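Local coordinates for AB hydrolase-1 domain-containing protein (Streptococcus mutans, PDB 4L9A) that probably hydrolyses carboxylic esters, as a member of the alpha/beta hydrolase fold family, at residues N61-L66 and I72-A77; I33-R38 and E105-Q110; V146-A151 and S155-Q160. All coordinates share one frame; numbering follows the deposited sequence.

Contact 1. Residues N61-L66 and I72-A77; sequences NIIDKL and ILTIDA
The backbones of N61-L66 and I72-A77 come nearest at I63 and I72, whose CA atoms lie 7.6 Å apart, too far for main-chain pairing. On the first side, a type I beta turn spans I63 to L66, secured by L66 N donating to I63 O at 3.1 Å. K65 curls back here, its NZ held 2.8 Å from N61 O, in the carbonyl plane and on a lone pair, and also bonded to T275 OG1. On the other side is an extended strand, whose alternate residues I72 and T74 face the helix and the turn.

The contact itself is wholly aliphatic. CD1 of L66 meets CD1 of I72 at 3.6 Å, methyl to methyl. With CG1 placed anti to its carbonyl carbon (chi1 -68°), I63 extends CD1 to T74 CG2, 3.8 Å away, the two side chains crossing at about a right angle. T74 OG1 takes a weak hydrogen bond from C36 N.

The helix belongs to the beta-alpha-beta crossover between parallel strands 43-47 and 71-75. F46 and F44 of the first strand pack against I63 and L66, helix 275-287 borders I62 and K65, and helix 93-106 packs on L73 and I75.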
loop_
_atom_site.group_PDB
_atom_site.type_symbol
_atom_site.label_atom_id
_atom_site.label_comp_id
_atom_site.label_asym_id
_atom_site.label_seq_id
_atom_site.Cartn_x
_atom_site.Cartn_y
_atom_site.Cartn_z
ATOM N N ASN A 61 4.181 -10.662 -6.081
ATOM C CA ASN A 61 3.188 -11.619 -6.563
ATOM C C ASN A 61 2.072 -10.996 -7.411
ATOM O O ASN A 61 1.396 -11.698 -8.164
ATOM C CB ASN A 61 2.583 -12.409 -5.396
ATOM C CG ASN A 61 3.567 -13.395 -4.780
ATOM O OD1 ASN A 61 4.586 -13.743 -5.389
ATOM N ND2 ASN A 61 3.260 -13.861 -3.570
ATOM N N ILE A 62 1.861 -9.689 -7.282
ATOM C CA ILE A 62 0.930 -9.007 -8.185
ATOM C C ILE A 62 1.664 -8.488 -9.434
ATOM O O ILE A 62 1.232 -8.705 -10.577
ATOM C CB ILE A 62 0.182 -7.857 -7.482
ATOM C CG1 ILE A 62 -0.745 -8.424 -6.389
ATOM C CG2 ILE A 62 -0.627 -7.066 -8.508
ATOM C CD1 ILE A 62 -1.431 -7.359 -5.519
ATOM N N ILE A 63 2.784 -7.814 -9.201
ATOM C CA ILE A 63 3.596 -7.255 -10.287
ATOM C C ILE A 63 3.952 -8.316 -11.315
ATOM O O ILE A 63 3.719 -8.131 -12.509
ATOM C CB ILE A 63 4.860 -6.549 -9.732
ATOM C CG1 ILE A 63 4.438 -5.290 -8.971
ATOM C CG2 ILE A 63 5.821 -6.145 -10.872
ATOM C CD1 ILE A 63 5.467 -4.779 -7.976
ATOM N N ASP A 64 4.492 -9.438 -10.856
ATOM C CA ASP A 64 4.883 -10.505 -11.772
ATOM C C ASP A 64 3.741 -11.000 -12.648
ATOM O O ASP A 64 3.982 -11.540 -13.723
ATOM C CB ASP A 64 5.476 -11.689 -11.015
ATOM C CG ASP A 64 6.817 -11.365 -10.398
ATOM O OD1 ASP A 64 7.399 -10.323 -10.771
ATOM O OD2 ASP A 64 7.281 -12.145 -9.539
ATOM N N LYS A 65 2.502 -10.825 -12.193
ATOM C CA LYS A 65 1.356 -11.351 -12.935
ATOM C C LYS A 65 0.703 -10.358 -13.912
ATOM O O LYS A 65 -0.165 -10.736 -14.696
ATOM C CB LYS A 65 0.304 -11.902 -11.971
ATOM C CG LYS A 65 0.748 -13.108 -11.153
ATOM C CD LYS A 65 -0.433 -13.668 -10.353
ATOM C CE LYS A 65 -0.028 -14.837 -9.475
ATOM N NZ LYS A 65 1.018 -14.446 -8.497
ATOM N N LEU A 66 1.100 -9.090 -13.861
ATOM C CA LEU A 66 0.526 -8.102 -14.770
ATOM C C LEU A 66 1.168 -8.228 -16.157
ATOM O O LEU A 66 2.341 -8.584 -16.266
ATOM C CB LEU A 66 0.689 -6.683 -14.209
ATOM C CG LEU A 66 -0.152 -6.324 -12.974
ATOM C CD1 LEU A 66 0.305 -5.016 -12.328
ATOM C CD2 LEU A 66 -1.632 -6.256 -13.336
ATOM N N ILE A 72 4.288 0.050 -14.424
ATOM C CA ILE A 72 4.445 -0.224 -13.002
ATOM C C ILE A 72 5.161 0.958 -12.361
ATOM O O ILE A 72 6.137 1.461 -12.904
ATOM C CB ILE A 72 5.293 -1.502 -12.751
ATOM C CG1 ILE A 72 4.686 -2.721 -13.450
ATOM C CG2 ILE A 72 5.462 -1.753 -11.264
ATOM C CD1 ILE A 72 3.319 -3.162 -12.876
ATOM N N LEU A 73 4.673 1.408 -11.213
ATOM C CA LEU A 73 5.415 2.357 -10.391
ATOM C C LEU A 73 5.271 1.948 -8.947
ATOM O O LEU A 73 4.170 1.969 -8.402
ATOM C CB LEU A 73 4.888 3.790 -10.567
ATOM C CG LEU A 73 5.485 4.864 -9.661
ATOM C CD1 LEU A 73 7.031 4.994 -9.839
ATOM C CD2 LEU A 73 4.810 6.201 -9.947
ATOM N N THR A 74 6.375 1.561 -8.324
ATOM C CA THR A 74 6.345 1.307 -6.895
ATOM C C THR A 74 7.058 2.440 -6.178
ATOM O O THR A 74 8.048 2.998 -6.688
ATOM C CB THR A 74 6.983 -0.045 -6.533
ATOM O OG1 THR A 74 8.400 0.022 -6.727
ATOM C CG2 THR A 74 6.395 -1.179 -7.395
ATOM N N ILE A 75 6.565 2.764 -4.990
ATOM C CA ILE A 75 7.089 3.863 -4.195
ATOM C C ILE A 75 7.317 3.428 -2.746
ATOM O O ILE A 75 6.402 2.904 -2.097
ATOM C CB ILE A 75 6.108 5.063 -4.211
ATOM C CG1 ILE A 75 5.864 5.539 -5.646
ATOM C CG2 ILE A 75 6.635 6.210 -3.352
ATOM C CD1 ILE A 75 4.802 6.639 -5.756
ATOM N N ASP A 76 8.533 3.637 -2.239
ATOM C CA ASP A 76 8.844 3.350 -0.836
ATOM C C ASP A 76 8.679 4.611 0.021
ATOM O O ASP A 76 9.280 5.639 -0.263
ATOM C CB ASP A 76 10.275 2.818 -0.676
ATOM C CG ASP A 76 10.458 1.419 -1.254
ATOM O OD1 ASP A 76 9.554 0.950 -1.992
ATOM O OD2 ASP A 76 11.517 0.798 -0.994
ATOM N N ALA A 77 7.875 4.530 1.079
ATOM C CA ALA A 77 7.723 5.664 1.991
ATOM C C ALA A 77 9.029 5.918 2.743
ATOM O O ALA A 77 9.868 5.023 2.871
ATOM C CB ALA A 77 6.566 5.411 2.987
#

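Contact 2. Residues I33-R38 and E105-Q110; sequences IYTCHR and EHFKFQ
T35 is the first residue of strand 33-38 to touch the segment E105-Q110: its OG1 approaches the edge of the F107 ring, near the ring plane, with CZ 4.1 Å away. This is a loose van der Waals approach; the hydroxyl itself is hydrogen-bonded to E24 O on strand 22-26. At C36 the side chain points away, while the backbone pairs with T74 on strand 71-75. In the sheet of the alpha/beta hydrolase fold, strand 33-38 lies between 22-26 and 71-75, antiparallel to both, and F107, just past the end of helix 93-106, is covered by the strand's next side chain.

That side chain is H37. With CG anti to the backbone N (chi1 172°), its imidazole lies against one face of the F107 ring in a face-to-face stack, centroids 3.9 Å apart and planes inclined by 16°. F107 CD1 sits over the centre of the imidazole, 3.4 Å from NE2, and the opposite face of the phenyl ring is covered by H106 CD2. NE2 of H37 also meets a water at 3.1 Å, lying at the imidazole edge in its plane; the same water accepts from F109 N at 2.9 Å. Stack and water would restrict the rotation of the imidazole. Past it, R38 turns its side chain away and NH2 binds I70 O.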
loop_
_atom_site.group_PDB
_atom_site.type_symbol
_atom_site.label_atom_id
_atom_site.label_comp_id
_atom_site.label_asym_id
_atom_site.label_seq_id
_atom_site.Cartn_x
_atom_site.Cartn_y
_atom_site.Cartn_z
ATOM N N ILE A 33 13.234 9.772 -2.884
ATOM C CA ILE A 33 12.289 8.683 -2.629
ATOM C C ILE A 33 12.611 7.548 -3.591
ATOM O O ILE A 33 12.727 7.764 -4.783
ATOM C CB ILE A 33 10.843 9.150 -2.813
ATOM C CG1 ILE A 33 10.523 10.264 -1.811
ATOM C CG2 ILE A 33 9.850 7.971 -2.645
ATOM C CD1 ILE A 33 10.416 9.771 -0.328
ATOM N N TYR A 34 12.761 6.343 -3.062
ATOM C CA TYR A 34 13.036 5.172 -3.884
ATOM C C TYR A 34 11.814 4.702 -4.677
ATOM O O TYR A 34 10.724 4.476 -4.123
ATOM C CB TYR A 34 13.542 4.048 -2.995
ATOM C CG TYR A 34 13.909 2.762 -3.703
ATOM C CD1 TYR A 34 15.173 2.596 -4.262
ATOM C CD2 TYR A 34 13.012 1.693 -3.760
ATOM C CE1 TYR A 34 15.529 1.420 -4.881
ATOM C CE2 TYR A 34 13.364 0.497 -4.375
ATOM C CZ TYR A 34 14.625 0.372 -4.935
ATOM O OH TYR A 34 14.992 -0.800 -5.552
ATOM N N THR A 35 12.009 4.551 -5.979
ATOM C CA THR A 35 10.959 4.059 -6.861
ATOM C C THR A 35 11.471 2.943 -7.752
ATOM O O THR A 35 12.674 2.855 -8.019
ATOM C CB THR A 35 10.428 5.168 -7.787
ATOM O OG1 THR A 35 11.462 5.571 -8.686
ATOM C CG2 THR A 35 9.956 6.387 -6.990
ATOM N N CYS A 36 10.546 2.104 -8.214
ATOM C CA CYS A 36 10.818 1.129 -9.260
ATOM C C CYS A 36 9.765 1.324 -10.331
ATOM O O CYS A 36 8.585 1.475 -10.021
ATOM C CB CYS A 36 10.749 -0.296 -8.722
ATOM S SG CYS A 36 11.920 -0.632 -7.410
ATOM N N HIS A 37 10.174 1.298 -11.592
ATOM C CA HIS A 37 9.295 1.771 -12.656
ATOM C C HIS A 37 9.416 0.999 -13.970
ATOM O O HIS A 37 10.506 0.602 -14.375
ATOM C CB HIS A 37 9.567 3.260 -12.906
ATOM C CG HIS A 37 8.860 3.814 -14.104
ATOM N ND1 HIS A 37 9.468 3.940 -15.333
ATOM C CD2 HIS A 37 7.597 4.277 -14.261
ATOM C CE1 HIS A 37 8.615 4.463 -16.196
ATOM N NE2 HIS A 37 7.472 4.677 -15.570
ATOM N N ARG A 38 8.280 0.804 -14.626
ATOM C CA ARG A 38 8.225 0.191 -15.946
ATOM C C ARG A 38 7.305 1.051 -16.789
ATOM O O ARG A 38 6.225 1.441 -16.340
ATOM C CB ARG A 38 7.647 -1.226 -15.850
ATOM C CG ARG A 38 7.637 -1.984 -17.156
ATOM C CD ARG A 38 7.318 -3.443 -16.930
ATOM N NE ARG A 38 5.879 -3.709 -16.897
ATOM C CZ ARG A 38 5.343 -4.796 -16.351
ATOM N NH1 ARG A 38 6.128 -5.699 -15.775
ATOM N NH2 ARG A 38 4.022 -4.980 -16.367
ATOM N N GLU A 105 4.452 13.094 -11.787
ATOM C CA GLU A 105 4.807 14.015 -12.875
ATOM C C GLU A 105 6.166 13.689 -13.493
ATOM O O GLU A 105 6.464 14.095 -14.613
ATOM C CB GLU A 105 4.789 15.471 -12.395
ATOM C CG GLU A 105 3.441 15.929 -11.852
ATOM C CD GLU A 105 2.294 15.651 -12.810
ATOM O OE1 GLU A 105 2.359 16.122 -13.969
ATOM O OE2 GLU A 105 1.333 14.957 -12.402
ATOM N N HIS A 106 6.984 12.955 -12.751
ATOM C CA HIS A 106 8.310 12.566 -13.206
ATOM C C HIS A 106 8.253 11.539 -14.337
ATOM O O HIS A 106 9.185 11.447 -15.137
ATOM C CB HIS A 106 9.109 12.013 -12.027
ATOM C CG HIS A 106 10.550 11.736 -12.331
ATOM N ND1 HIS A 106 11.485 12.737 -12.498
ATOM C CD2 HIS A 106 11.225 10.566 -12.457
ATOM C CE1 HIS A 106 12.670 12.196 -12.726
ATOM N NE2 HIS A 106 12.541 10.881 -12.698
ATOM N N PHE A 107 7.164 10.774 -14.413
ATOM C CA PHE A 107 7.042 9.721 -15.432
ATOM C C PHE A 107 5.960 9.989 -16.476
ATOM O O PHE A 107 5.134 10.885 -16.304
ATOM C CB PHE A 107 6.816 8.358 -14.781
ATOM C CG PHE A 107 7.939 7.917 -13.897
ATOM C CD1 PHE A 107 9.112 7.416 -14.446
ATOM C CD2 PHE A 107 7.831 7.997 -12.521
ATOM C CE1 PHE A 107 10.159 7.002 -13.633
ATOM C CE2 PHE A 107 8.873 7.587 -11.700
ATOM C CZ PHE A 107 10.048 7.096 -12.266
ATOM N N LYS A 108 5.961 9.191 -17.546
ATOM C CA LYS A 108 5.174 9.500 -18.745
ATOM C C LYS A 108 3.699 9.070 -18.720
ATOM O O LYS A 108 2.875 9.647 -19.432
ATOM C CB LYS A 108 5.858 8.935 -20.001
ATOM C CG LYS A 108 7.195 9.587 -20.341
ATOM C CD LYS A 108 7.891 8.860 -21.490
ATOM C CE LYS A 108 8.918 9.754 -22.183
ATOM N NZ LYS A 108 9.921 10.285 -21.218
ATOM N N PHE A 109 3.363 8.057 -17.923
ATOM C CA PHE A 109 2.003 7.511 -17.950
ATOM C C PHE A 109 0.942 8.603 -17.826
ATOM O O PHE A 109 1.116 9.564 -17.082
ATOM C CB PHE A 109 1.809 6.429 -16.880
ATOM C CG PHE A 109 1.846 6.939 -15.464
ATOM C CD1 PHE A 109 3.042 7.004 -14.764
ATOM C CD2 PHE A 109 0.673 7.306 -14.814
ATOM C CE1 PHE A 109 3.072 7.449 -13.438
ATOM C CE2 PHE A 109 0.691 7.754 -13.495
ATOM C CZ PHE A 109 1.901 7.824 -12.803
ATOM N N GLN A 110 -0.146 8.469 -18.576
ATOM C CA GLN A 110 -1.207 9.468 -18.518
ATOM C C GLN A 110 -2.402 9.014 -17.662
ATOM O O GLN A 110 -3.154 9.841 -17.147
ATOM C CB GLN A 110 -1.649 9.888 -19.923
ATOM C CG GLN A 110 -0.688 10.876 -20.578
ATOM C CD GLN A 110 -0.329 12.028 -19.648
ATOM O OE1 GLN A 110 -1.173 12.516 -18.895
ATOM N NE2 GLN A 110 0.932 12.449 -19.680
HETATM O O HOH W 1 5.221 5.968 -17.272
#

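Contact 3. Residues V146-A151 and S155-Q160; sequences VMIYRA and SDLYPQ
M147, here selenomethionine, and I148 reach from helix 146-151 to L157 and Y158, in the excursion between strands 134-141 and 235-239 where alpha/beta hydrolases commonly insert their cap helices. The chain leaves the first short helix and passes through a loop into helix 159-167, with Y158 at the N-cap position of the second.

Packing is dense around the methyl ends. The selenomethionine chain leaves with CG anti to its backbone N and bends at chi3 (83°), which brings CE to 3.3 Å from CD1 of L157. That separation is shorter than usual for two carbons and suggests local strain or a small error in placement. The same leucine methyl is also 3.7 Å from I148 CD1 and 3.7 Å from A151 CB, so three helix side chains converge on one branch. L157 is exposed as a residue, yet it turns this CD1 inward. I148 CD1 meets Y158 at the ring edge, near its plane, 3.6 Å from CE2, and the two side chains cross at about a right angle. Y158 is steadied from beyond the two segments: its OH bonds to E246 of helix 244-248, and F242 meets its ring edge-to-face.

Toward solvent the contact is slacker. Whereas I148 is buried, A151 and S155, at the C-terminal end of helix 146-151, are partly exposed, and the polar link between them is a marginal one. S155 OG lies 3.0 Å from A151 O, a weak hydrogen bond at most, since its one proton may go to G152 O instead. The same OG also lies 3.6 Å from A151 CB.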
loop_
_atom_site.group_PDB
_atom_site.type_symbol
_atom_site.label_atom_id
_atom_site.label_comp_id
_atom_site.label_asym_id
_atom_site.label_seq_id
_atom_site.Cartn_x
_atom_site.Cartn_y
_atom_site.Cartn_z
ATOM N N VAL A 146 -10.856 4.904 8.324
ATOM C CA VAL A 146 -10.901 5.885 9.391
ATOM C C VAL A 146 -11.449 5.205 10.646
ATOM O O VAL A 146 -10.972 5.452 11.755
ATOM C CB VAL A 146 -11.783 7.082 9.018
ATOM C CG1 VAL A 146 -12.014 7.958 10.229
ATOM C CG2 VAL A 146 -11.143 7.876 7.879
HETATM N N MSE A 147 -12.421 4.318 10.464
HETATM C CA MSE A 147 -12.966 3.578 11.595
HETATM C C MSE A 147 -11.898 2.780 12.341
HETATM O O MSE A 147 -11.722 2.953 13.547
HETATM C CB MSE A 147 -14.085 2.642 11.154
HETATM C CG MSE A 147 -14.822 1.998 12.321
HETATM SE SE MSE A 147 -15.636 0.302 11.801
HETATM C CE MSE A 147 -14.066 -0.844 12.009
ATOM N N ILE A 148 -11.195 1.901 11.634
ATOM C CA ILE A 148 -10.195 1.066 12.290
ATOM C C ILE A 148 -9.061 1.942 12.831
ATOM O O ILE A 148 -8.505 1.669 13.890
ATOM C CB ILE A 148 -9.654 -0.057 11.359
ATOM C CG1 ILE A 148 -9.139 -1.251 12.172
ATOM C CG2 ILE A 148 -8.573 0.471 10.418
ATOM C CD1 ILE A 148 -10.213 -2.000 12.898
ATOM N N TYR A 149 -8.741 3.013 12.114
ATOM C CA TYR A 149 -7.670 3.902 12.539
ATOM C C TYR A 149 -8.009 4.603 13.848
ATOM O O TYR A 149 -7.170 4.672 14.747
ATOM C CB TYR A 149 -7.337 4.942 11.463
ATOM C CG TYR A 149 -6.229 5.867 11.900
ATOM C CD1 TYR A 149 -4.899 5.508 11.733
ATOM C CD2 TYR A 149 -6.513 7.079 12.514
ATOM C CE1 TYR A 149 -3.882 6.342 12.142
ATOM C CE2 TYR A 149 -5.504 7.916 12.931
ATOM C CZ TYR A 149 -4.193 7.544 12.743
ATOM O OH TYR A 149 -3.186 8.381 13.153
ATOM N N ARG A 150 -9.232 5.122 13.953
ATOM C CA ARG A 150 -9.698 5.770 15.182
ATOM C C ARG A 150 -9.689 4.829 16.382
ATOM O O ARG A 150 -9.433 5.246 17.506
ATOM C CB ARG A 150 -11.114 6.332 15.010
ATOM C CG ARG A 150 -11.193 7.645 14.264
ATOM C CD ARG A 150 -12.618 8.168 14.182
ATOM N NE ARG A 150 -12.679 9.360 13.342
ATOM C CZ ARG A 150 -13.636 9.603 12.452
ATOM N NH1 ARG A 150 -13.603 10.715 11.728
ATOM N NH2 ARG A 150 -14.625 8.735 12.286
ATOM N N ALA A 151 -9.988 3.560 16.138
ATOM C CA ALA A 151 -10.009 2.572 17.205
ATOM C C ALA A 151 -8.598 2.065 17.494
ATOM O O ALA A 151 -8.208 1.878 18.649
ATOM C CB ALA A 151 -10.924 1.421 16.831
ATOM N N SER A 155 -7.374 -3.324 18.668
ATOM C CA SER A 155 -7.776 -2.619 19.894
ATOM C C SER A 155 -9.019 -3.176 20.597
ATOM O O SER A 155 -9.574 -2.529 21.489
ATOM C CB SER A 155 -8.000 -1.136 19.606
ATOM O OG SER A 155 -9.171 -0.947 18.833
ATOM N N ASP A 156 -9.445 -4.366 20.190
ATOM C CA ASP A 156 -10.626 -5.026 20.755
ATOM C C ASP A 156 -11.885 -4.779 19.921
ATOM O O ASP A 156 -12.871 -5.504 20.061
ATOM C CB ASP A 156 -10.870 -4.647 22.228
ATOM C CG ASP A 156 -9.869 -5.277 23.174
ATOM O OD1 ASP A 156 -8.740 -5.538 22.730
ATOM O OD2 ASP A 156 -10.213 -5.504 24.358
ATOM N N LEU A 157 -11.855 -3.758 19.064
ATOM C CA LEU A 157 -12.952 -3.520 18.128
ATOM C C LEU A 157 -13.319 -4.842 17.463
ATOM O O LEU A 157 -14.485 -5.244 17.434
ATOM C CB LEU A 157 -12.538 -2.517 17.052
ATOM C CG LEU A 157 -13.612 -1.695 16.331
ATOM C CD1 LEU A 157 -13.009 -1.028 15.100
ATOM C CD2 LEU A 157 -14.829 -2.527 15.942
ATOM N N TYR A 158 -12.301 -5.501 16.918
ATOM C CA TYR A 158 -12.423 -6.847 16.392
ATOM C C TYR A 158 -11.748 -7.780 17.372
ATOM O O TYR A 158 -10.541 -7.696 17.571
ATOM C CB TYR A 158 -11.722 -6.955 15.038
ATOM C CG TYR A 158 -12.459 -6.298 13.900
ATOM C CD1 TYR A 158 -13.661 -6.819 13.430
ATOM C CD2 TYR A 158 -11.950 -5.165 13.282
ATOM C CE1 TYR A 158 -14.334 -6.224 12.379
ATOM C CE2 TYR A 158 -12.617 -4.564 12.233
ATOM C CZ TYR A 158 -13.805 -5.094 11.785
ATOM O OH TYR A 158 -14.462 -4.497 10.743
ATOM N N PRO A 159 -12.527 -8.665 18.020
ATOM C CA PRO A 159 -11.851 -9.556 18.965
ATOM C C PRO A 159 -10.789 -10.411 18.264
ATOM O O PRO A 159 -9.781 -10.740 18.881
ATOM C CB PRO A 159 -12.999 -10.411 19.542
ATOM C CG PRO A 159 -14.132 -10.268 18.555
ATOM C CD PRO A 159 -13.981 -8.898 17.955
ATOM N N GLN A 160 -10.983 -10.738 16.989
ATOM C CA GLN A 160 -10.002 -11.579 16.307
ATOM C C GLN A 160 -8.644 -10.888 16.107
ATOM O O GLN A 160 -7.601 -11.528 16.204
ATOM C CB GLN A 160 -10.545 -12.212 15.008
ATOM C CG GLN A 160 -11.379 -11.319 14.084
ATOM C CD GLN A 160 -12.727 -10.919 14.675
ATOM O OE1 GLN A 160 -12.817 -9.923 15.380
ATOM N NE2 GLN A 160 -13.775 -11.683 14.382
#

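In the fold
Contacts 1 and 2 belong to the central sheet and meet directly, since strands 71-75 and 33-38 are neighbours in it: I72 O lies 2.8 Å from R38 N, a probable hydrogen bond. Along the chain contact 1 is nested inside the loop that contact 2 closes. Both are buried, yet contact 1 joins helix and strand through aliphatic carbons, whereas contact 2, farther from the chain's centre, relies on stacked rings and a bridging water. Contact 3 lies at the surface on the opposite side of the chain's centre, its centre about 28 Å from that of contact 1. It joins helix 146-151 to the loop that leads into helix 159-167, mixing methyl packing with a weak polar link.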